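Long-range contact in macrophage migration inhibitory factor (Oncomelania hupensis, PDB 6LR3), which belongs to the macrophage migration inhibitory factor family, whose members are small cytokine-like proteins that assemble as trimers of beta-alpha-beta subunits: residues 50-64 with 88-102. Residues are numbered along the deposited sequence; the frame is centred on the assembly and turned at random.
Unlike the reference sequence in segment 88-102: N89 (reference Lys), V90 (reference Ile). With SO4 (sulfate ion), chain M.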
ATOM      1  N   MET B  50      10.285  -4.487  12.781  1.00 18.49           N
ATOM      2  CA  MET B  50       9.210  -5.210  13.464  1.00 16.53           C
ATOM      3  C   MET B  50       9.665  -5.416  14.904  1.00 17.77           C
ATOM      4  O   MET B  50      10.818  -5.832  15.101  1.00 17.33           O
ATOM      5  CB  MET B  50       8.982  -6.553  12.770  1.00 17.30           C
ATOM      6  CG  MET B  50       7.864  -7.350  13.374  1.00 17.25           C
ATOM      7  SD  MET B  50       7.884  -9.002  12.653  1.00 17.06           S
ATOM      8  CE  MET B  50       6.373  -9.657  13.352  1.00 18.03           C
ATOM      9  N   GLY B  51       8.802  -5.114  15.856  1.00 18.73           N
ATOM     10  CA  GLY B  51       9.124  -5.324  17.284  1.00 19.66           C
ATOM     11  C   GLY B  51      10.230  -4.408  17.740  1.00 19.74           C
ATOM     12  O   GLY B  51      10.902  -4.738  18.732  1.00 22.03           O
ATOM     13  N   GLY B  52      10.461  -3.306  17.031  1.00 19.33           N
ATOM     14  CA  GLY B  52      11.537  -2.351  17.344  1.00 21.53           C
ATOM     15  C   GLY B  52      12.905  -2.892  16.968  1.00 24.57           C
ATOM     16  O   GLY B  52      13.894  -2.299  17.399  1.00 22.41           O
ATOM     17  N   ASP B  53      12.992  -3.965  16.188  1.00 22.20           N
ATOM     18  CA  ASP B  53      14.341  -4.443  15.801  1.00 23.45           C
ATOM     19  C   ASP B  53      14.379  -4.792  14.314  1.00 22.55           C
ATOM     20  O   ASP B  53      13.315  -4.893  13.652  1.00 21.29           O
ATOM     21  CB  ASP B  53      14.812  -5.570  16.709  1.00 28.09           C
ATOM     22  CG  ASP B  53      14.104  -6.867  16.441  1.00 29.26           C
ATOM     23  OD1 ASP B  53      14.115  -7.283  15.271  1.00 29.56           O
ATOM     24  OD2 ASP B  53      13.559  -7.441  17.403  1.00 35.66           O
ATOM     25  N   ARG B  54      15.586  -4.949  13.803  1.00 21.31           N
ATOM     26  CA  ARG B  54      15.828  -5.044  12.357  1.00 20.68           C
ATOM     27  C   ARG B  54      16.209  -6.472  11.986  1.00 18.20           C
ATOM     28  O   ARG B  54      16.755  -6.654  10.895  1.00 19.39           O
ATOM     29  CB  ARG B  54      16.849  -3.987  11.959  1.00 21.00           C
ATOM     30  CG  ARG B  54      16.368  -2.570  12.242  1.00 20.94           C
ATOM     31  CD  ARG B  54      17.288  -1.588  11.615  1.00 24.34           C
ATOM     32  NE  ARG B  54      16.882  -0.200  11.774  1.00 23.44           N
ATOM     33  CZ  ARG B  54      15.984   0.422  11.023  1.00 25.74           C
ATOM     34  NH1 ARG B  54      15.323  -0.239  10.097  1.00 27.14           N
ATOM     35  NH2 ARG B  54      15.732   1.697  11.211  1.00 27.37           N
ATOM     36  N   ASN B  55      15.876  -7.448  12.813  1.00 17.98           N
ATOM     37  CA  ASN B  55      15.996  -8.862  12.386  1.00 18.94           C
ATOM     38  C   ASN B  55      15.088  -9.041  11.167  1.00 19.04           C
ATOM     39  O   ASN B  55      14.128  -8.278  10.970  1.00 16.41           O
ATOM     40  CB  ASN B  55      15.645  -9.834  13.507  1.00 22.26           C
ATOM     41  CG  ASN B  55      16.680  -9.777  14.612  1.00 25.55           C
ATOM     42  OD1 ASN B  55      17.860  -9.560  14.359  1.00 31.77           O
ATOM     43  ND2 ASN B  55      16.217  -9.911  15.837  1.00 32.13           N
ATOM     44  N   PRO B  56      15.375 -10.026  10.310  1.00 16.32           N
ATOM     45  CA  PRO B  56      14.604 -10.215   9.083  1.00 16.36           C
ATOM     46  C   PRO B  56      13.121 -10.333   9.431  1.00 16.54           C
ATOM     47  O   PRO B  56      12.750 -10.983  10.408  1.00 15.69           O
ATOM     48  CB  PRO B  56      15.155 -11.529   8.510  1.00 16.92           C
ATOM     49  CG  PRO B  56      16.595 -11.508   8.981  1.00 17.58           C
ATOM     50  CD  PRO B  56      16.502 -10.961  10.391  1.00 19.62           C
ATOM     51  N   CYS B  57      12.301  -9.665   8.639  1.00 15.73           N
ATOM     52  CA  CYS B  57      10.848  -9.701   8.796  1.00 14.45           C
ATOM     53  C   CYS B  57      10.182  -9.513   7.436  1.00 14.45           C
ATOM     54  O   CYS B  57      10.820  -9.086   6.481  1.00 14.29           O
ATOM     55  CB  CYS B  57      10.368  -8.647   9.796  1.00 13.85           C
ATOM     56  SG  CYS B  57      10.524  -6.948   9.213  1.00 15.89           S
ATOM     57  N   VAL B  58       8.914  -9.859   7.386  1.00 14.41           N
ATOM     58  CA  VAL B  58       8.050  -9.661   6.183  1.00 13.77           C
ATOM     59  C   VAL B  58       6.692  -9.181   6.649  1.00 14.03           C
ATOM     60  O   VAL B  58       6.097  -9.815   7.514  1.00 13.27           O
ATOM     61  CB  VAL B  58       7.847 -10.964   5.385  1.00 15.43           C
ATOM     62  CG1 VAL B  58       6.899 -10.713   4.222  1.00 16.79           C
ATOM     63  CG2 VAL B  58       9.160 -11.570   4.935  1.00 18.14           C
ATOM     64  N   PHE B  59       6.201  -8.136   6.007  1.00 12.13           N
ATOM     65  CA  PHE B  59       4.769  -7.806   5.978  1.00 12.85           C
ATOM     66  C   PHE B  59       4.342  -7.918   4.532  1.00 12.76           C
ATOM     67  O   PHE B  59       4.865  -7.191   3.680  1.00 13.01           O
ATOM     68  CB  PHE B  59       4.484  -6.413   6.534  1.00 13.05           C
ATOM     69  CG  PHE B  59       3.041  -6.036   6.359  1.00 13.61           C
ATOM     70  CD1 PHE B  59       2.055  -6.830   6.896  1.00 14.06           C
ATOM     71  CD2 PHE B  59       2.667  -4.900   5.657  1.00 14.53           C
ATOM     72  CE1 PHE B  59       0.717  -6.526   6.723  1.00 14.40           C
ATOM     73  CE2 PHE B  59       1.329  -4.582   5.491  1.00 14.52           C
ATOM     74  CZ  PHE B  59       0.353  -5.400   6.032  1.00 15.75           C
ATOM     75  N   ALA B  60       3.413  -8.825   4.252  1.00 13.07           N
ATOM     76  CA  ALA B  60       2.943  -9.037   2.876  1.00 13.04           C
ATOM     77  C   ALA B  60       1.438  -8.781   2.819  1.00 12.70           C
ATOM     78  O   ALA B  60       0.763  -8.949   3.856  1.00 13.40           O
ATOM     79  CB  ALA B  60       3.289 -10.417   2.398  1.00 13.02           C
ATOM     80  N   THR B  61       0.948  -8.414   1.648  1.00 12.23           N
ATOM     81  CA  THR B  61      -0.490  -8.234   1.415  1.00 12.58           C
ATOM     82  C   THR B  61      -0.893  -9.028   0.170  1.00 13.67           C
ATOM     83  O   THR B  61      -0.127  -9.136  -0.795  1.00 12.41           O
ATOM     84  CB  THR B  61      -0.899  -6.762   1.351  1.00 14.65           C
ATOM     85  OG1 THR B  61      -0.321  -6.147   0.205  1.00 15.10           O
ATOM     86  CG2 THR B  61      -0.493  -5.997   2.594  1.00 14.36           C
ATOM     87  N   VAL B  62      -2.123  -9.506   0.205  1.00 14.32           N
ATOM     88  CA  VAL B  62      -2.759 -10.241  -0.898  1.00 14.95           C
ATOM     89  C   VAL B  62      -4.056  -9.533  -1.225  1.00 14.45           C
ATOM     90  O   VAL B  62      -4.942  -9.560  -0.417  1.00 16.79           O
ATOM     91  CB  VAL B  62      -3.003 -11.706  -0.524  1.00 14.25           C
ATOM     92  CG1 VAL B  62      -3.708 -12.438  -1.649  1.00 14.02           C
ATOM     93  CG2 VAL B  62      -1.690 -12.390  -0.128  1.00 13.82           C
ATOM     94  N   GLU B  63      -4.083  -8.811  -2.337  1.00 13.65           N
ATOM     95  CA  GLU B  63      -5.278  -8.112  -2.850  1.00 14.09           C
ATOM     96  C   GLU B  63      -5.914  -9.029  -3.891  1.00 14.92           C
ATOM     97  O   GLU B  63      -5.234  -9.433  -4.837  1.00 14.36           O
ATOM     98  CB  GLU B  63      -4.917  -6.755  -3.421  1.00 14.42           C
ATOM     99  CG  GLU B  63      -4.449  -5.753  -2.375  1.00 16.61           C
ATOM    100  CD  GLU B  63      -3.792  -4.514  -2.962  1.00 18.13           C
ATOM    101  OE1 GLU B  63      -2.576  -4.572  -3.189  1.00 18.78           O
ATOM    102  OE2 GLU B  63      -4.524  -3.519  -3.256  1.00 20.79           O
ATOM    103  N   CYS B  64      -7.178  -9.356  -3.722  1.00 14.18           N
ATOM    104  CA  CYS B  64      -7.863 -10.286  -4.643  1.00 15.67           C
ATOM    105  C   CYS B  64      -9.352  -9.966  -4.692  1.00 15.87           C
ATOM    106  O   CYS B  64      -9.927  -9.651  -3.650  1.00 14.43           O
ATOM    107  CB  CYS B  64      -7.636 -11.726  -4.212  1.00 15.93           C
ATOM    108  SG  CYS B  64      -8.132 -12.929  -5.475  1.00 16.51           S
ATOM    109  N   LEU B  88      13.569 -16.255   1.882  1.00 17.85           N
ATOM    110  CA  LEU B  88      14.025 -15.022   2.559  1.00 17.06           C
ATOM    111  C   LEU B  88      14.774 -15.335   3.846  1.00 16.76           C
ATOM    112  O   LEU B  88      15.319 -14.397   4.425  1.00 15.67           O
ATOM    113  CB  LEU B  88      12.832 -14.103   2.833  1.00 15.85           C
ATOM    114  CG  LEU B  88      11.923 -13.811   1.625  1.00 19.05           C
ATOM    115  CD1 LEU B  88      10.809 -12.886   1.975  1.00 18.69           C
ATOM    116  CD2 LEU B  88      12.723 -13.247   0.482  1.00 19.47           C
ATOM    117  N   ASN B  89      14.738 -16.575   4.317  1.00 17.30           N
ATOM    118  CA  ASN B  89      15.338 -16.981   5.608  1.00 18.70           C
ATOM    119  C   ASN B  89      14.768 -16.104   6.714  1.00 18.00           C
ATOM    120  O   ASN B  89      15.524 -15.650   7.588  1.00 17.76           O
ATOM    121  CB  ASN B  89      16.860 -16.909   5.527  1.00 18.76           C
ATOM    122  CG  ASN B  89      17.380 -17.968   4.587  1.00 22.01           C
ATOM    123  OD1 ASN B  89      17.138 -19.152   4.816  1.00 22.31           O
ATOM    124  ND2 ASN B  89      18.142 -17.574   3.588  1.00 22.24           N
ATOM    125  N   VAL B  90      13.462 -15.868   6.669  1.00 15.33           N
ATOM    126  CA  VAL B  90      12.750 -15.154   7.747  1.00 17.71           C
ATOM    127  C   VAL B  90      12.091 -16.219   8.610  1.00 18.04           C
ATOM    128  O   VAL B  90      11.563 -17.210   8.065  1.00 21.51           O
ATOM    129  CB  VAL B  90      11.749 -14.166   7.134  1.00 18.84           C
ATOM    130  CG1 VAL B  90      10.928 -13.460   8.172  1.00 21.72           C
ATOM    131  CG2 VAL B  90      12.480 -13.097   6.341  1.00 19.47           C
ATOM    132  N   ARG B  91      12.123 -16.031   9.927  1.00 17.76           N
ATOM    133  CA  ARG B  91      11.423 -16.955  10.840  1.00 18.65           C
ATOM    134  C   ARG B  91       9.919 -16.774  10.695  1.00 15.86           C
ATOM    135  O   ARG B  91       9.444 -15.617  10.418  1.00 15.73           O
ATOM    136  CB  ARG B  91      11.866 -16.658  12.259  1.00 20.83           C
ATOM    137  CG  ARG B  91      13.313 -17.088  12.501  1.00 24.52           C
ATOM    138  CD  ARG B  91      14.019 -16.455  13.684  1.00 29.66           C
ATOM    139  NE  ARG B  91      13.218 -15.815  14.696  1.00 38.43           N
ATOM    140  CZ  ARG B  91      13.263 -14.527  15.023  1.00 38.83           C
ATOM    141  NH1 ARG B  91      14.088 -13.678  14.408  1.00 39.77           N
ATOM    142  NH2 ARG B  91      12.440 -14.093  15.960  1.00 42.72           N
ATOM    143  N   ARG B  92       9.162 -17.841  10.907  1.00 15.40           N
ATOM    144  CA  ARG B  92       7.688 -17.778  10.818  1.00 15.07           C
ATOM    145  C   ARG B  92       7.158 -16.703  11.772  1.00 15.88           C
ATOM    146  O   ARG B  92       6.173 -16.020  11.402  1.00 17.05           O
ATOM    147  CB  ARG B  92       7.053 -19.133  11.113  1.00 17.80           C
ATOM    148  CG  ARG B  92       5.646 -19.257  10.586  1.00 17.72           C
ATOM    149  CD  ARG B  92       5.027 -20.605  10.886  1.00 20.42           C
ATOM    150  NE  ARG B  92       5.758 -21.682  10.220  1.00 19.38           N
ATOM    151  CZ  ARG B  92       5.559 -22.104   8.987  1.00 19.19           C
ATOM    152  NH1 ARG B  92       4.656 -21.554   8.200  1.00 20.14           N
ATOM    153  NH2 ARG B  92       6.297 -23.099   8.518  1.00 21.47           N
ATOM    154  N   GLU B  93       7.788 -16.508  12.935  1.00 17.06           N
ATOM    155  CA  GLU B  93       7.303 -15.522  13.925  1.00 18.16           C
ATOM    156  C   GLU B  93       7.726 -14.107  13.539  1.00 17.37           C
ATOM    157  O   GLU B  93       7.515 -13.185  14.368  1.00 16.85           O
ATOM    158  CB  GLU B  93       7.780 -15.899  15.339  1.00 18.85           C
ATOM    159  CG  GLU B  93       9.284 -15.822  15.504  1.00 20.85           C
ATOM    160  CD  GLU B  93      10.016 -17.145  15.305  1.00 27.49           C
ATOM    161  OE1 GLU B  93       9.554 -18.047  14.525  1.00 26.67           O
ATOM    162  OE2 GLU B  93      11.114 -17.260  15.907  1.00 33.75           O
ATOM    163  N   ARG B  94       8.282 -13.893  12.341  1.00 15.22           N
ATOM    164  CA  ARG B  94       8.625 -12.551  11.836  1.00 15.48           C
ATOM    165  C   ARG B  94       7.833 -12.273  10.554  1.00 14.52           C
ATOM    166  O   ARG B  94       8.259 -11.403   9.754  1.00 14.80           O
ATOM    167  CB  ARG B  94      10.128 -12.426  11.634  1.00 16.23           C
ATOM    168  CG  ARG B  94      10.911 -12.495  12.932  1.00 18.06           C
ATOM    169  CD  ARG B  94      10.793 -11.231  13.748  1.00 19.00           C
ATOM    170  NE  ARG B  94      11.548 -10.144  13.132  1.00 15.78           N
ATOM    171  CZ  ARG B  94      11.666  -8.938  13.671  1.00 17.45           C
ATOM    172  NH1 ARG B  94      11.078  -8.663  14.815  1.00 17.16           N
ATOM    173  NH2 ARG B  94      12.345  -7.993  13.051  1.00 16.95           N
ATOM    174  N   ILE B  95       6.732 -12.991  10.350  1.00 13.99           N
ATOM    175  CA  ILE B  95       5.902 -12.838   9.113  1.00 14.80           C
ATOM    176  C   ILE B  95       4.470 -12.488   9.504  1.00 14.24           C
ATOM    177  O   ILE B  95       3.866 -13.229  10.260  1.00 15.70           O
ATOM    178  CB  ILE B  95       5.929 -14.110   8.250  1.00 14.92           C
ATOM    179  CG1 ILE B  95       7.354 -14.501   7.884  1.00 15.84           C
ATOM    180  CG2 ILE B  95       5.053 -13.948   7.024  1.00 16.14           C
ATOM    181  CD1 ILE B  95       7.481 -15.910   7.323  1.00 16.88           C
ATOM    182  N   VAL B  96       3.958 -11.429   8.891  1.00 14.29           N
ATOM    183  CA  VAL B  96       2.532 -11.045   8.988  1.00 12.56           C
ATOM    184  C   VAL B  96       2.022 -10.860   7.561  1.00 14.26           C
ATOM    185  O   VAL B  96       2.710 -10.258   6.747  1.00 14.41           O
ATOM    186  CB  VAL B  96       2.345  -9.786   9.835  1.00 14.38           C
ATOM    187  CG1 VAL B  96       0.939  -9.219   9.712  1.00 14.46           C
ATOM    188  CG2 VAL B  96       2.677 -10.076  11.289  1.00 14.47           C
ATOM    189  N   ILE B  97       0.852 -11.373   7.274  1.00 14.43           N
ATOM    190  CA  ILE B  97       0.222 -11.277   5.930  1.00 14.11           C
ATOM    191  C   ILE B  97      -1.201 -10.759   6.104  1.00 14.54           C
ATOM    192  O   ILE B  97      -1.943 -11.301   6.906  1.00 15.87           O
ATOM    193  CB  ILE B  97       0.247 -12.624   5.185  1.00 13.66           C
ATOM    194  CG1 ILE B  97       1.646 -13.236   5.128  1.00 14.50           C
ATOM    195  CG2 ILE B  97      -0.370 -12.441   3.811  1.00 14.34           C
ATOM    196  CD1 ILE B  97       1.670 -14.713   4.781  1.00 14.56           C
ATOM    197  N   ARG B  98      -1.556  -9.729   5.358  1.00 13.89           N
ATOM    198  CA  ARG B  98      -2.920  -9.188   5.341  1.00 14.31           C
ATOM    199  C   ARG B  98      -3.562  -9.572   4.013  1.00 14.98           C
ATOM    200  O   ARG B  98      -2.986  -9.357   2.946  1.00 14.34           O
ATOM    201  CB  ARG B  98      -2.917  -7.681   5.527  1.00 14.31           C
ATOM    202  CG  ARG B  98      -4.289  -7.050   5.457  1.00 14.96           C
ATOM    203  CD  ARG B  98      -4.213  -5.566   5.688  1.00 15.02           C
ATOM    204  NE  ARG B  98      -5.485  -5.030   5.271  1.00 15.90           N
ATOM    205  CZ  ARG B  98      -5.683  -3.889   4.656  1.00 17.89           C
ATOM    206  NH1 ARG B  98      -4.697  -3.036   4.457  1.00 19.29           N
ATOM    207  NH2 ARG B  98      -6.903  -3.601   4.223  1.00 19.31           N
ATOM    208  N   PHE B  99      -4.769 -10.111   4.110  1.00 14.79           N
ATOM    209  CA  PHE B  99      -5.619 -10.500   2.972  1.00 14.56           C
ATOM    210  C   PHE B  99      -6.639  -9.376   2.774  1.00 14.66           C
ATOM    211  O   PHE B  99      -7.332  -9.007   3.702  1.00 13.81           O
ATOM    212  CB  PHE B  99      -6.216 -11.873   3.247  1.00 15.90           C
ATOM    213  CG  PHE B  99      -5.153 -12.939   3.353  1.00 15.92           C
ATOM    214  CD1 PHE B  99      -4.730 -13.604   2.219  1.00 15.28           C
ATOM    215  CD2 PHE B  99      -4.535 -13.210   4.558  1.00 15.83           C
ATOM    216  CE1 PHE B  99      -3.723 -14.561   2.302  1.00 16.01           C
ATOM    217  CE2 PHE B  99      -3.530 -14.165   4.631  1.00 16.47           C
ATOM    218  CZ  PHE B  99      -3.127 -14.831   3.505  1.00 16.28           C
ATOM    219  N   ILE B 100      -6.666  -8.810   1.574  1.00 14.31           N
ATOM    220  CA  ILE B 100      -7.433  -7.585   1.237  1.00 15.49           C
ATOM    221  C   ILE B 100      -8.432  -7.909   0.132  1.00 15.11           C
ATOM    222  O   ILE B 100      -8.079  -8.023  -1.041  1.00 14.51           O
ATOM    223  CB  ILE B 100      -6.500  -6.436   0.846  1.00 16.20           C
ATOM    224  CG1 ILE B 100      -5.399  -6.215   1.889  1.00 14.46           C
ATOM    225  CG2 ILE B 100      -7.339  -5.186   0.596  1.00 16.71           C
ATOM    226  CD1 ILE B 100      -4.445  -5.098   1.567  1.00 15.72           C
ATOM    227  N   PRO B 101      -9.720  -8.030   0.486  1.00 17.37           N
ATOM    228  CA  PRO B 101     -10.774  -8.274  -0.495  1.00 17.57           C
ATOM    229  C   PRO B 101     -10.990  -7.015  -1.325  1.00 16.62           C
ATOM    230  O   PRO B 101     -10.972  -5.919  -0.776  1.00 18.12           O
ATOM    231  CB  PRO B 101     -12.034  -8.590   0.320  1.00 20.29           C
ATOM    232  CG  PRO B 101     -11.682  -8.349   1.789  1.00 23.89           C
ATOM    233  CD  PRO B 101     -10.222  -7.980   1.875  1.00 19.87           C
ATOM    234  N   VAL B 102     -11.052  -7.180  -2.634  1.00 15.87           N
ATOM    235  CA  VAL B 102     -11.247  -6.053  -3.579  1.00 16.37           C
ATOM    236  C   VAL B 102     -12.588  -6.221  -4.269  1.00 17.14           C
ATOM    237  O   VAL B 102     -12.834  -7.263  -4.848  1.00 16.63           O
ATOM    238  CB  VAL B 102     -10.110  -6.002  -4.601  1.00 16.10           C
ATOM    239  CG1 VAL B 102     -10.332  -4.844  -5.580  1.00 15.78           C
ATOM    240  CG2 VAL B 102      -8.772  -5.930  -3.904  1.00 17.02           C
TER
HETATM  241  S   SO4 M 201      -5.746  -0.929   1.583  1.00 27.41           S
HETATM  242  O1  SO4 M 201      -4.870  -1.008   2.725  1.00 28.45           O
HETATM  243  O2  SO4 M 201      -5.528   0.347   0.915  1.00 30.53           O
HETATM  244  O3  SO4 M 201      -7.073  -1.045   1.983  1.00 23.49           O
HETATM  245  O4  SO4 M 201      -5.375  -1.964   0.672  1.00 31.84           O
HETATM  246  O   HOH W   1      13.503 -13.604  10.965  1.00 17.17           O
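R94 lays its guanidinium between the CB of M50 over one face and the CB of N55 over the other, inside the loop that leads into strand 58-64. That strand and strand 95-101 are the parallel pair of a beta-alpha-beta unit whose connection includes helix 70-88; their axes approach to 4.6 Å, and the ladder runs from V58 N to R94 O (2.9 Å) as far as V102 N to C64 O. R94 folds back on itself, chi2 -74° and chi3 -72°, which brings three nitrogens to the loop. NE gives a nearly straight bond to P56 O (3.1 Å, 170°), close to the guanidinium plane; NH2 reaches N55 O at 2.8 Å; NH1 meets M50 O from above its carbonyl plane, while D53 N approaches that oxygen from the opposite face. D53 OD1 adds a salt bridge to R94 NH2 (2.9 Å) and also accepts from N55 N, an Asx turn that probably helps hold the carboxylate in place. One arginine thus ties together both ends of the type I' turn M50-D53. On the face of the sheet toward helix 70-88, V62 CB packs on F99 CD1 (3.8 Å). Across the other face, F59 CE1 and CZ touch R98 CB, the two side chains pointing the same way. R98 runs extended to a sulfate, probably from the crystallisation liquor, that R98 of both neighbouring subunits also binds; R98 NH1 also forms a salt bridge with E63 OE2 of a neighbouring subunit. I100 CD1 sits over the centre of the R98 guanidinium, whose NH1 donates to sulfate O1 at 2.7 Å.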